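PDB 1LM5: subdomain of Desmoplakin Carboxy-Terminal domain (DPCT) from Homo sapiens, which binds intermediate filaments and so probably helps desmoplakin link them to desmosomes. Local coordinates for residues 128-132 with 142-148; 5-11 with 177-182; 14-19 with 31-35; 60-64 with 80-84. Residues are numbered along the deposited sequence.

Contact 1: 128-132 with 142-148; sequences LVDPE and AIRKGFI
Three side chains carry most of this contact: Leu128, Phe147 and Lys145. Residues 129-130 are extended and run past the last turn of helix 139-145. The closest CA atoms are those of Leu128 and Ala142, 7.0 Å apart. Leu128 (mt) places CD1 3.9 Å from both Ala142 CB and Ile148 CD1. Gly146, at phi/psi 82/15, ends the helix in a Schellman motif (Phe147 N to Ala142 O and Gly146 N to Ile143 O, both 2.9 Å), and the turn sends Phe147 (chi1 m) back toward the strand. Its CZ lies 3.6 Å from Asp130 OD1, which meets the ring edge, and 4.2 Å from Pro131 CD. Asp130 OD1 accepts from Glu132 N at 2.9 Å, an Asx turn. Lys145 (mmmt) brings NZ into a salt bridge with Glu132 OE2 at 2.8 Å and a long one with Asp130 OD2 at 3.8 Å. Within this plakin repeat, strand 129-130 of the hairpin thus packs on the C-terminal end of helix 139-145 and the turn after it, bordered by helices 101-106, 112-124 and 150-157.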
loop_
_atom_site.group_PDB
_atom_site.type_symbol
_atom_site.label_atom_id
_atom_site.label_comp_id
_atom_site.label_asym_id
_atom_site.label_seq_id
_atom_site.Cartn_x
_atom_site.Cartn_y
_atom_site.Cartn_z
ATOM N N LEU B 128 -10.094 -1.401 0.416
ATOM C CA LEU B 128 -10.038 -2.636 1.164
ATOM C C LEU B 128 -8.685 -3.287 1.014
ATOM O O LEU B 128 -8.025 -3.151 -0.019
ATOM C CB LEU B 128 -11.112 -3.603 0.688
ATOM C CG LEU B 128 -12.546 -3.105 0.834
ATOM C CD1 LEU B 128 -13.489 -4.260 0.550
ATOM C CD2 LEU B 128 -12.761 -2.565 2.244
ATOM N N VAL B 129 -8.289 -4.001 2.059
ATOM C CA VAL B 129 -7.015 -4.690 2.077
ATOM C C VAL B 129 -7.149 -6.119 1.582
ATOM O O VAL B 129 -8.065 -6.838 1.974
ATOM C CB VAL B 129 -6.443 -4.744 3.502
ATOM C CG1 VAL B 129 -5.179 -5.595 3.534
ATOM C CG2 VAL B 129 -6.152 -3.336 3.993
ATOM N N ASP B 130 -6.246 -6.515 0.696
ATOM C CA ASP B 130 -6.225 -7.891 0.233
ATOM C C ASP B 130 -5.115 -8.540 1.064
ATOM O O ASP B 130 -3.940 -8.272 0.850
ATOM C CB ASP B 130 -5.871 -7.972 -1.246
ATOM C CG ASP B 130 -5.729 -9.399 -1.713
ATOM O OD1 ASP B 130 -5.866 -10.314 -0.868
ATOM O OD2 ASP B 130 -5.486 -9.605 -2.914
ATOM N N PRO B 131 -5.481 -9.383 2.042
ATOM C CA PRO B 131 -4.515 -10.065 2.912
ATOM C C PRO B 131 -3.487 -10.866 2.116
ATOM O O PRO B 131 -2.364 -11.069 2.571
ATOM C CB PRO B 131 -5.396 -10.979 3.765
ATOM C CG PRO B 131 -6.728 -10.306 3.740
ATOM C CD PRO B 131 -6.848 -9.846 2.324
ATOM N N GLU B 132 -3.888 -11.319 0.935
ATOM C CA GLU B 132 -3.011 -12.096 0.064
ATOM C C GLU B 132 -1.695 -11.374 -0.222
ATOM O O GLU B 132 -0.623 -11.968 -0.136
ATOM C CB GLU B 132 -3.712 -12.378 -1.261
ATOM C CG GLU B 132 -2.795 -12.908 -2.350
ATOM C CD GLU B 132 -3.340 -12.654 -3.753
ATOM O OE1 GLU B 132 -2.675 -13.065 -4.733
ATOM O OE2 GLU B 132 -4.425 -12.040 -3.878
ATOM N N ALA B 142 -11.914 -5.720 -5.303
ATOM C CA ALA B 142 -12.421 -6.476 -4.162
ATOM C C ALA B 142 -13.640 -7.267 -4.632
ATOM O O ALA B 142 -13.883 -8.382 -4.180
ATOM C CB ALA B 142 -12.805 -5.551 -3.037
ATOM N N ILE B 143 -14.416 -6.686 -5.540
ATOM C CA ILE B 143 -15.588 -7.390 -6.059
ATOM C C ILE B 143 -15.101 -8.549 -6.931
ATOM O O ILE B 143 -15.630 -9.660 -6.866
ATOM C CB ILE B 143 -16.477 -6.438 -6.879
ATOM C CG1 ILE B 143 -17.210 -5.493 -5.924
ATOM C CG2 ILE B 143 -17.458 -7.229 -7.736
ATOM C CD1 ILE B 143 -18.050 -4.451 -6.620
ATOM N N ARG B 144 -14.071 -8.281 -7.723
ATOM C CA ARG B 144 -13.475 -9.282 -8.601
ATOM C C ARG B 144 -12.998 -10.464 -7.779
ATOM O O ARG B 144 -13.169 -11.616 -8.170
ATOM C CB ARG B 144 -12.282 -8.684 -9.350
ATOM C CG ARG B 144 -11.356 -9.734 -9.981
ATOM C CD ARG B 144 -12.019 -10.408 -11.151
ATOM N NE ARG B 144 -11.223 -11.508 -11.694
ATOM C CZ ARG B 144 -11.235 -12.750 -11.220
ATOM N NH1 ARG B 144 -12.003 -13.066 -10.184
ATOM N NH2 ARG B 144 -10.489 -13.681 -11.791
ATOM N N LYS B 145 -12.398 -10.168 -6.630
ATOM C CA LYS B 145 -11.868 -11.200 -5.748
ATOM C C LYS B 145 -12.995 -11.891 -4.992
ATOM O O LYS B 145 -12.788 -12.936 -4.386
ATOM C CB LYS B 145 -10.889 -10.589 -4.748
ATOM C CG LYS B 145 -9.766 -9.788 -5.385
ATOM C CD LYS B 145 -8.665 -10.666 -5.934
ATOM C CE LYS B 145 -7.869 -11.313 -4.812
ATOM N NZ LYS B 145 -6.781 -12.171 -5.342
ATOM N N GLY B 146 -14.180 -11.296 -5.026
ATOM C CA GLY B 146 -15.317 -11.874 -4.331
ATOM C C GLY B 146 -15.358 -11.538 -2.849
ATOM O O GLY B 146 -16.074 -12.185 -2.084
ATOM N N PHE B 147 -14.586 -10.540 -2.431
ATOM C CA PHE B 147 -14.575 -10.139 -1.025
ATOM C C PHE B 147 -15.945 -9.622 -0.651
ATOM O O PHE B 147 -16.487 -9.943 0.405
ATOM C CB PHE B 147 -13.588 -8.996 -0.774
ATOM C CG PHE B 147 -12.150 -9.397 -0.839
ATOM C CD1 PHE B 147 -11.159 -8.467 -0.562
ATOM C CD2 PHE B 147 -11.778 -10.692 -1.180
ATOM C CE1 PHE B 147 -9.822 -8.823 -0.623
ATOM C CE2 PHE B 147 -10.447 -11.055 -1.241
ATOM C CZ PHE B 147 -9.465 -10.122 -0.966
ATOM N N ILE B 148 -16.483 -8.789 -1.528
ATOM C CA ILE B 148 -17.780 -8.171 -1.321
ATOM C C ILE B 148 -18.512 -8.212 -2.647
ATOM O O ILE B 148 -17.888 -8.290 -3.705
ATOM C CB ILE B 148 -17.618 -6.693 -0.918
ATOM C CG1 ILE B 148 -16.863 -5.949 -2.027
ATOM C CG2 ILE B 148 -16.840 -6.584 0.377
ATOM C CD1 ILE B 148 -16.623 -4.468 -1.746
#

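Contact 2: 5-11 with 177-182; sequences LEESSPI and YKDAIN
The irregular N-terminal segment 5-11 crosses over helix segment 177-182, with CA pairs Leu5-Asn182 at 6.5 Å, Glu6-Lys178 at 7.6 Å and Ile11-Ile181 at 6.6 Å. Polar bonds hold both ends. At the first, Leu5 N donates to Asn182 OD1 (3.0 Å), while Lys178 (chi1 t, chi2 p, then extended) brings NZ to Leu5 O at 2.6 Å and into a salt bridge with Glu6 OE1 at 2.7 Å; NZ is crowded in the model, so its position is less certain. Glu6 OE1 also accepts from Thr159. At the other end, Ile11 N donates to Tyr177 OH at 2.8 Å, and that hydroxyl donates to a water (2.6 Å) which in turn donates to Ile11 O (2.7 Å), a carbonyl also bonded by Gln46. Tyr177 has chi1 t, and Pro10 CA meets its ring edge, 3.3 Å from OH. Ser9 OG is satisfied by Arg193, and the Ser8 backbone bonds Leu124. Between these ends, Leu5 CD1 and Ser8 CB approach Ile181 CG2 at 3.3 and 3.5 Å, and Ile11 CD1 is 4.0 Å from Tyr177 CE1. Helix side chains and a water thus supply partners for the backbone of Leu5 and Ile11, joining the N-terminal segment to a helix 166 residues later.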
loop_
_atom_site.group_PDB
_atom_site.type_symbol
_atom_site.label_atom_id
_atom_site.label_comp_id
_atom_site.label_asym_id
_atom_site.label_seq_id
_atom_site.Cartn_x
_atom_site.Cartn_y
_atom_site.Cartn_z
ATOM N N LEU B 5 -13.984 15.505 2.554
ATOM C CA LEU B 5 -13.116 14.523 1.841
ATOM C C LEU B 5 -13.625 13.083 1.972
ATOM O O LEU B 5 -14.051 12.655 3.051
ATOM C CB LEU B 5 -11.673 14.638 2.351
ATOM C CG LEU B 5 -11.429 14.894 3.841
ATOM C CD1 LEU B 5 -11.974 13.751 4.672
ATOM C CD2 LEU B 5 -9.937 15.056 4.079
ATOM N N GLU B 6 -13.576 12.345 0.863
ATOM C CA GLU B 6 -14.050 10.962 0.820
ATOM C C GLU B 6 -13.067 9.915 1.334
ATOM O O GLU B 6 -13.473 8.924 1.940
ATOM C CB GLU B 6 -14.478 10.606 -0.603
ATOM C CG GLU B 6 -15.702 11.371 -1.054
ATOM C CD GLU B 6 -16.817 11.311 -0.030
ATOM O OE1 GLU B 6 -17.159 10.193 0.414
ATOM O OE2 GLU B 6 -17.352 12.381 0.331
ATOM N N GLU B 7 -11.781 10.119 1.070
ATOM C CA GLU B 7 -10.757 9.195 1.547
ATOM C C GLU B 7 -9.636 9.990 2.188
ATOM O O GLU B 7 -9.500 11.193 1.955
ATOM C CB GLU B 7 -10.195 8.338 0.406
ATOM C CG GLU B 7 -9.613 9.114 -0.761
ATOM C CD GLU B 7 -10.686 9.769 -1.605
ATOM O OE1 GLU B 7 -11.687 9.086 -1.911
ATOM O OE2 GLU B 7 -10.529 10.954 -1.972
ATOM N N SER B 8 -8.831 9.321 3.001
ATOM C CA SER B 8 -7.737 10.001 3.665
ATOM C C SER B 8 -6.961 9.056 4.554
ATOM O O SER B 8 -7.383 7.932 4.810
ATOM C CB SER B 8 -8.284 11.160 4.501
ATOM O OG SER B 8 -7.273 11.743 5.302
ATOM N N SER B 9 -5.815 9.528 5.019
ATOM C CA SER B 9 -4.962 8.759 5.904
ATOM C C SER B 9 -5.758 8.437 7.158
ATOM O O SER B 9 -6.677 9.171 7.528
ATOM C CB SER B 9 -3.762 9.606 6.297
ATOM O OG SER B 9 -4.229 10.855 6.794
ATOM N N PRO B 10 -5.424 7.327 7.829
ATOM C CA PRO B 10 -6.165 7.000 9.043
ATOM C C PRO B 10 -5.823 8.025 10.126
ATOM O O PRO B 10 -4.741 8.626 10.118
ATOM C CB PRO B 10 -5.632 5.619 9.425
ATOM C CG PRO B 10 -5.137 5.047 8.135
ATOM C CD PRO B 10 -4.488 6.244 7.473
ATOM N N ILE B 11 -6.749 8.238 11.042
ATOM C CA ILE B 11 -6.495 9.145 12.145
ATOM C C ILE B 11 -5.341 8.494 12.883
ATOM O O ILE B 11 -5.404 7.319 13.242
ATOM C CB ILE B 11 -7.724 9.243 13.030
ATOM C CG1 ILE B 11 -8.830 9.951 12.239
ATOM C CG2 ILE B 11 -7.396 9.970 14.327
ATOM C CD1 ILE B 11 -10.177 9.883 12.877
ATOM N N TYR B 177 -16.364 6.947 11.358
ATOM C CA TYR B 177 -14.963 7.170 11.084
ATOM C C TYR B 177 -14.824 8.203 9.981
ATOM O O TYR B 177 -13.872 8.983 9.962
ATOM C CB TYR B 177 -14.287 5.876 10.656
ATOM C CG TYR B 177 -12.785 5.977 10.763
ATOM C CD1 TYR B 177 -12.163 5.919 12.006
ATOM C CD2 TYR B 177 -11.993 6.143 9.632
ATOM C CE1 TYR B 177 -10.784 6.020 12.130
ATOM C CE2 TYR B 177 -10.604 6.243 9.741
ATOM C CZ TYR B 177 -10.012 6.175 10.997
ATOM O OH TYR B 177 -8.646 6.221 11.123
ATOM N N LYS B 178 -15.764 8.181 9.043
ATOM C CA LYS B 178 -15.775 9.137 7.951
ATOM C C LYS B 178 -15.878 10.527 8.585
ATOM O O LYS B 178 -15.159 11.457 8.209
ATOM C CB LYS B 178 -16.981 8.861 7.047
ATOM C CG LYS B 178 -17.391 10.002 6.145
ATOM C CD LYS B 178 -16.472 10.177 4.965
ATOM C CE LYS B 178 -17.155 11.055 3.921
ATOM N NZ LYS B 178 -16.277 11.307 2.744
ATOM N N ASP B 179 -16.778 10.661 9.554
ATOM C CA ASP B 179 -16.949 11.930 10.254
ATOM C C ASP B 179 -15.663 12.309 10.958
ATOM O O ASP B 179 -15.267 13.465 10.954
ATOM C CB ASP B 179 -18.031 11.836 11.326
ATOM C CG ASP B 179 -19.409 11.635 10.753
ATOM O OD1 ASP B 179 -20.221 10.960 11.414
ATOM O OD2 ASP B 179 -19.680 12.161 9.655
ATOM N N ALA B 180 -15.042 11.323 11.596
ATOM C CA ALA B 180 -13.812 11.543 12.331
ATOM C C ALA B 180 -12.749 12.125 11.407
ATOM O O ALA B 180 -12.074 13.074 11.768
ATOM C CB ALA B 180 -13.329 10.238 12.942
ATOM N N ILE B 181 -12.615 11.562 10.210
ATOM C CA ILE B 181 -11.621 12.055 9.274
ATOM C C ILE B 181 -11.957 13.481 8.860
ATOM O O ILE B 181 -11.071 14.321 8.709
ATOM C CB ILE B 181 -11.546 11.163 8.030
ATOM C CG1 ILE B 181 -11.015 9.790 8.425
ATOM C CG2 ILE B 181 -10.645 11.793 6.983
ATOM C CD1 ILE B 181 -11.072 8.766 7.302
ATOM N N ASN B 182 -13.240 13.761 8.685
ATOM C CA ASN B 182 -13.641 15.104 8.293
ATOM C C ASN B 182 -13.472 16.126 9.411
ATOM O O ASN B 182 -13.323 17.315 9.151
ATOM C CB ASN B 182 -15.081 15.093 7.788
ATOM C CG ASN B 182 -15.178 14.595 6.365
ATOM O OD1 ASN B 182 -14.570 15.169 5.458
ATOM N ND2 ASN B 182 -15.932 13.519 6.159
HETATM O O HOH W 1 -7.638 5.794 13.450
#

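Contact 3: 14-19 with 31-35; sequences IFDTEN and RGIVD
Asp16 OD1 accepts from Arg31 NH2 at 2.6 Å, the core of a salt bridge, and from Arg31 NE at 3.3 Å in a weak second bond; the carboxylate oxygen lies at the guanidinium edge. The same OD1 takes Asn19 ND2 at 2.8 Å, while Asp16 OD2 accepts Asn19 N at 3.2 Å, an Asx motif that turns the chain out of strand 11-16. Arg31 NH2 forms another salt bridge, with Glu21. Asp16 (chi1 t) points its CA-to-CB bond toward 31-35; its CA and that of Ile33 are 7.8 Å apart. Strand 11-16 forms a hairpin with antiparallel strand 21-23, which leads into helix 25-30, whose end is closed by a Schellman motif at Gly32 (phi/psi 68/23), so that 33-34 return against the strand. There Ile33 (pt) sets CD1 3.8 Å from Asp16 CG and 4.2 Å from Ile14 CG2. Farther along, Ile14 (mm) directs CD1 to Val34 CG2 at 3.8 Å. Ile23 of strand 21-23 touches Ile14 and Ile33, and Ala197 of strand 193-197 packs on the same two side chains.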
loop_
_atom_site.group_PDB
_atom_site.type_symbol
_atom_site.label_atom_id
_atom_site.label_comp_id
_atom_site.label_asym_id
_atom_site.label_seq_id
_atom_site.Cartn_x
_atom_site.Cartn_y
_atom_site.Cartn_z
ATOM N N ILE B 14 -4.242 11.823 18.780
ATOM C CA ILE B 14 -5.144 12.756 19.409
ATOM C C ILE B 14 -4.509 14.096 19.691
ATOM O O ILE B 14 -3.328 14.176 20.001
ATOM C CB ILE B 14 -5.600 12.157 20.737
ATOM C CG1 ILE B 14 -6.295 10.823 20.467
ATOM C CG2 ILE B 14 -6.484 13.133 21.485
ATOM C CD1 ILE B 14 -7.587 10.972 19.715
ATOM N N PHE B 15 -5.288 15.158 19.555
ATOM C CA PHE B 15 -4.758 16.450 19.906
ATOM C C PHE B 15 -5.529 16.830 21.157
ATOM O O PHE B 15 -6.735 17.084 21.114
ATOM C CB PHE B 15 -4.972 17.497 18.819
ATOM C CG PHE B 15 -4.290 18.791 19.127
ATOM C CD1 PHE B 15 -2.908 18.911 18.977
ATOM C CD2 PHE B 15 -5.008 19.862 19.663
ATOM C CE1 PHE B 15 -2.242 20.079 19.366
ATOM C CE2 PHE B 15 -4.354 21.045 20.058
ATOM C CZ PHE B 15 -2.970 21.149 19.910
ATOM N N ASP B 16 -4.833 16.815 22.283
ATOM C CA ASP B 16 -5.437 17.167 23.558
ATOM C C ASP B 16 -5.554 18.689 23.579
ATOM O O ASP B 16 -4.575 19.399 23.804
ATOM C CB ASP B 16 -4.546 16.655 24.690
ATOM C CG ASP B 16 -5.089 16.981 26.064
ATOM O OD1 ASP B 16 -4.628 16.342 27.027
ATOM O OD2 ASP B 16 -5.959 17.869 26.194
ATOM N N THR B 17 -6.763 19.173 23.314
ATOM C CA THR B 17 -7.048 20.600 23.258
ATOM C C THR B 17 -6.701 21.334 24.539
ATOM O O THR B 17 -6.108 22.413 24.502
ATOM C CB THR B 17 -8.541 20.845 22.942
ATOM O OG1 THR B 17 -8.853 20.294 21.656
ATOM C CG2 THR B 17 -8.836 22.338 22.928
ATOM N N GLU B 18 -7.074 20.755 25.671
ATOM C CA GLU B 18 -6.802 21.382 26.955
ATOM C C GLU B 18 -5.313 21.607 27.163
ATOM O O GLU B 18 -4.903 22.647 27.678
ATOM C CB GLU B 18 -7.360 20.525 28.094
ATOM C CG GLU B 18 -7.076 21.085 29.484
ATOM C CD GLU B 18 -7.827 20.353 30.580
ATOM O OE1 GLU B 18 -9.074 20.268 30.495
ATOM O OE2 GLU B 18 -7.173 19.872 31.532
ATOM N N ASN B 19 -4.509 20.630 26.758
ATOM C CA ASN B 19 -3.066 20.718 26.922
ATOM C C ASN B 19 -2.345 21.108 25.651
ATOM O O ASN B 19 -1.114 21.109 25.613
ATOM C CB ASN B 19 -2.512 19.383 27.437
ATOM C CG ASN B 19 -2.948 19.091 28.855
ATOM O OD1 ASN B 19 -2.733 19.906 29.754
ATOM N ND2 ASN B 19 -3.562 17.932 29.069
ATOM N N ARG B 31 -6.063 9.588 29.834
ATOM C CA ARG B 31 -6.433 10.882 30.393
ATOM C C ARG B 31 -7.946 11.061 30.435
ATOM O O ARG B 31 -8.451 12.101 30.851
ATOM C CB ARG B 31 -5.756 11.999 29.588
ATOM C CG ARG B 31 -4.361 11.593 29.154
ATOM C CD ARG B 31 -3.274 12.602 29.430
ATOM N NE ARG B 31 -3.245 13.699 28.473
ATOM C CZ ARG B 31 -2.129 14.300 28.064
ATOM N NH1 ARG B 31 -0.944 13.904 28.515
ATOM N NH2 ARG B 31 -2.196 15.321 27.223
ATOM N N GLY B 32 -8.663 10.031 30.007
ATOM C CA GLY B 32 -10.108 10.080 30.022
ATOM C C GLY B 32 -10.741 11.066 29.062
ATOM O O GLY B 32 -11.877 11.479 29.281
ATOM N N ILE B 33 -10.028 11.449 28.006
ATOM C CA ILE B 33 -10.597 12.382 27.035
ATOM C C ILE B 33 -11.121 11.641 25.804
ATOM O O ILE B 33 -11.879 12.195 25.007
ATOM C CB ILE B 33 -9.587 13.480 26.632
ATOM C CG1 ILE B 33 -8.330 12.874 26.004
ATOM C CG2 ILE B 33 -9.229 14.297 27.870
ATOM C CD1 ILE B 33 -7.349 13.935 25.500
ATOM N N VAL B 34 -10.702 10.386 25.665
ATOM C CA VAL B 34 -11.162 9.501 24.594
ATOM C C VAL B 34 -11.618 8.242 25.340
ATOM O O VAL B 34 -10.854 7.687 26.136
ATOM C CB VAL B 34 -10.017 9.108 23.631
ATOM C CG1 VAL B 34 -10.544 8.158 22.571
ATOM C CG2 VAL B 34 -9.402 10.351 23.005
ATOM N N ASP B 35 -12.854 7.802 25.125
ATOM C CA ASP B 35 -13.319 6.604 25.821
ATOM C C ASP B 35 -12.624 5.392 25.219
ATOM O O ASP B 35 -12.243 5.405 24.048
ATOM C CB ASP B 35 -14.837 6.451 25.719
ATOM C CG ASP B 35 -15.292 6.112 24.323
ATOM O OD1 ASP B 35 -15.516 7.045 23.531
ATOM O OD2 ASP B 35 -15.411 4.910 24.014
#

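Contact 4: 60-64 with 80-84; sequences KLSLQ and LKPAQ
Segment 60-64 changes conformation at Ser62: Lys60 and Leu61 are extended (Leu61 phi/psi -121/150), Ser62 sits at the N-cap with phi/psi -71/163, and helix begins at Leu63 (-60/-39). Segment 80-84 is helical but kinked, the backbone N of residues 82 and 83 lacking bonds to the preceding turn; Pro82 has no N-H to give. Helical bonding is present at Gln84 N to Leu80 O, 2.9 Å. The closest CA atoms, 7.4 Å apart, belong to Leu63 and Gln84. Leu63 supplies 108 Å² of covered surface, the largest share in a contact of 224 Å². In rotamer mt it packs against the helix: CD2 lies 3.5 Å from Leu80 CB, and CD1 lies 3.7 Å from Lys81 N and 4.2 Å from Lys81 CG. This is a single leucine set against one helical turn. Gln84, with chi1 and chi2 both t, lays its side chain over the start of the shorter helix, near Leu63 N and Ser62 CA. Ser62 OG itself accepts from Asp65 N, the usual serine N-cap. The pairing joins the start of the first helix of a plakin repeat, just after its hairpin, to the second helix. Ile72 of the connecting loop and Ile52 of strand 52-53 both touch Leu63 and Leu80, and Leu43 and Glu44 of helix 36-47 also touch Leu80.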
loop_
_atom_site.group_PDB
_atom_site.type_symbol
_atom_site.label_atom_id
_atom_site.label_comp_id
_atom_site.label_asym_id
_atom_site.label_seq_id
_atom_site.Cartn_x
_atom_site.Cartn_y
_atom_site.Cartn_z
ATOM N N LYS B 60 4.059 2.412 11.059
ATOM C CA LYS B 60 3.025 1.425 11.348
ATOM C C LYS B 60 3.671 0.307 12.150
ATOM O O LYS B 60 4.740 -0.189 11.804
ATOM C CB LYS B 60 2.429 0.924 10.034
ATOM C CG LYS B 60 1.668 2.045 9.302
ATOM C CD LYS B 60 1.506 1.786 7.813
ATOM C CE LYS B 60 0.551 0.640 7.528
ATOM N NZ LYS B 60 0.388 0.419 6.052
ATOM N N LEU B 61 3.025 -0.077 13.238
ATOM C CA LEU B 61 3.572 -1.094 14.115
ATOM C C LEU B 61 2.664 -2.296 14.278
ATOM O O LEU B 61 1.445 -2.183 14.209
ATOM C CB LEU B 61 3.795 -0.505 15.510
ATOM C CG LEU B 61 4.516 0.828 15.663
ATOM C CD1 LEU B 61 4.340 1.324 17.109
ATOM C CD2 LEU B 61 5.986 0.655 15.313
ATOM N N SER B 62 3.278 -3.448 14.516
ATOM C CA SER B 62 2.518 -4.661 14.776
ATOM C C SER B 62 1.950 -4.390 16.161
ATOM O O SER B 62 2.432 -3.498 16.866
ATOM C CB SER B 62 3.458 -5.860 14.855
ATOM O OG SER B 62 4.465 -5.617 15.819
ATOM N N LEU B 63 0.938 -5.137 16.576
ATOM C CA LEU B 63 0.407 -4.905 17.907
ATOM C C LEU B 63 1.494 -5.122 18.955
ATOM O O LEU B 63 1.573 -4.390 19.941
ATOM C CB LEU B 63 -0.768 -5.837 18.201
ATOM C CG LEU B 63 -2.042 -5.623 17.381
ATOM C CD1 LEU B 63 -3.053 -6.717 17.717
ATOM C CD2 LEU B 63 -2.628 -4.252 17.690
ATOM N N GLN B 64 2.326 -6.137 18.732
ATOM C CA GLN B 64 3.391 -6.479 19.664
ATOM C C GLN B 64 4.334 -5.302 19.870
ATOM O O GLN B 64 4.647 -4.922 21.004
ATOM C CB GLN B 64 4.167 -7.689 19.140
ATOM C CG GLN B 64 5.275 -8.157 20.059
ATOM C CD GLN B 64 6.110 -9.260 19.437
ATOM O OE1 GLN B 64 5.594 -10.315 19.060
ATOM N NE2 GLN B 64 7.411 -9.021 19.324
ATOM N N LEU B 80 -7.407 -5.709 19.923
ATOM C CA LEU B 80 -7.112 -5.344 18.539
ATOM C C LEU B 80 -6.715 -6.483 17.621
ATOM O O LEU B 80 -6.548 -6.268 16.424
ATOM C CB LEU B 80 -5.993 -4.295 18.487
ATOM C CG LEU B 80 -6.299 -2.967 19.158
ATOM C CD1 LEU B 80 -5.046 -2.094 19.139
ATOM C CD2 LEU B 80 -7.447 -2.296 18.419
ATOM N N LYS B 81 -6.544 -7.688 18.158
ATOM C CA LYS B 81 -6.134 -8.814 17.325
ATOM C C LYS B 81 -6.981 -8.987 16.069
ATOM O O LYS B 81 -6.446 -9.098 14.959
ATOM C CB LYS B 81 -6.127 -10.115 18.148
ATOM C CG LYS B 81 -5.036 -10.151 19.224
ATOM C CD LYS B 81 -5.270 -11.293 20.217
ATOM C CE LYS B 81 -4.231 -11.326 21.344
ATOM N NZ LYS B 81 -2.889 -11.840 20.923
ATOM N N PRO B 82 -8.317 -9.013 16.217
ATOM C CA PRO B 82 -9.145 -9.181 15.016
ATOM C C PRO B 82 -8.866 -8.093 13.974
ATOM O O PRO B 82 -8.812 -8.371 12.779
ATOM C CB PRO B 82 -10.567 -9.105 15.555
ATOM C CG PRO B 82 -10.428 -9.621 16.976
ATOM C CD PRO B 82 -9.146 -8.948 17.432
ATOM N N ALA B 83 -8.697 -6.852 14.429
ATOM C CA ALA B 83 -8.412 -5.741 13.515
ATOM C C ALA B 83 -7.087 -5.976 12.794
ATOM O O ALA B 83 -6.955 -5.696 11.601
ATOM C CB ALA B 83 -8.349 -4.422 14.283
ATOM N N GLN B 84 -6.094 -6.467 13.523
ATOM C CA GLN B 84 -4.801 -6.732 12.903
ATOM C C GLN B 84 -5.009 -7.842 11.883
ATOM O O GLN B 84 -4.456 -7.805 10.792
ATOM C CB GLN B 84 -3.754 -7.157 13.936
ATOM C CG GLN B 84 -2.366 -7.331 13.338
ATOM C CD GLN B 84 -1.270 -7.435 14.382
ATOM O OE1 GLN B 84 -1.242 -8.376 15.181
ATOM N NE2 GLN B 84 -0.354 -6.466 14.380
#

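Overall arrangement
Contacts 1 and 4 lie in hairpin-helix-helix units of different plakin repeats, their centres 20 Å apart, but join different parts: contact 1 the first strand and the end of the first helix, contact 4 the start of the first helix and the second helix. Contact 4, partly buried, centres on Leu63, with no clear hydrogen bond or salt bridge across it, whereas contact 1 combines a buried apolar side with a salt-bridge network reaching the exposed Glu132. Contact 3 is likewise buried with a charged edge, yet belongs to the four-stranded sheet, across the chain's centre from contact 1. Contact 2 spans the other three in sequence; partly buried, it relies most on backbone groups, and 5-11 leads into the strand of contact 3.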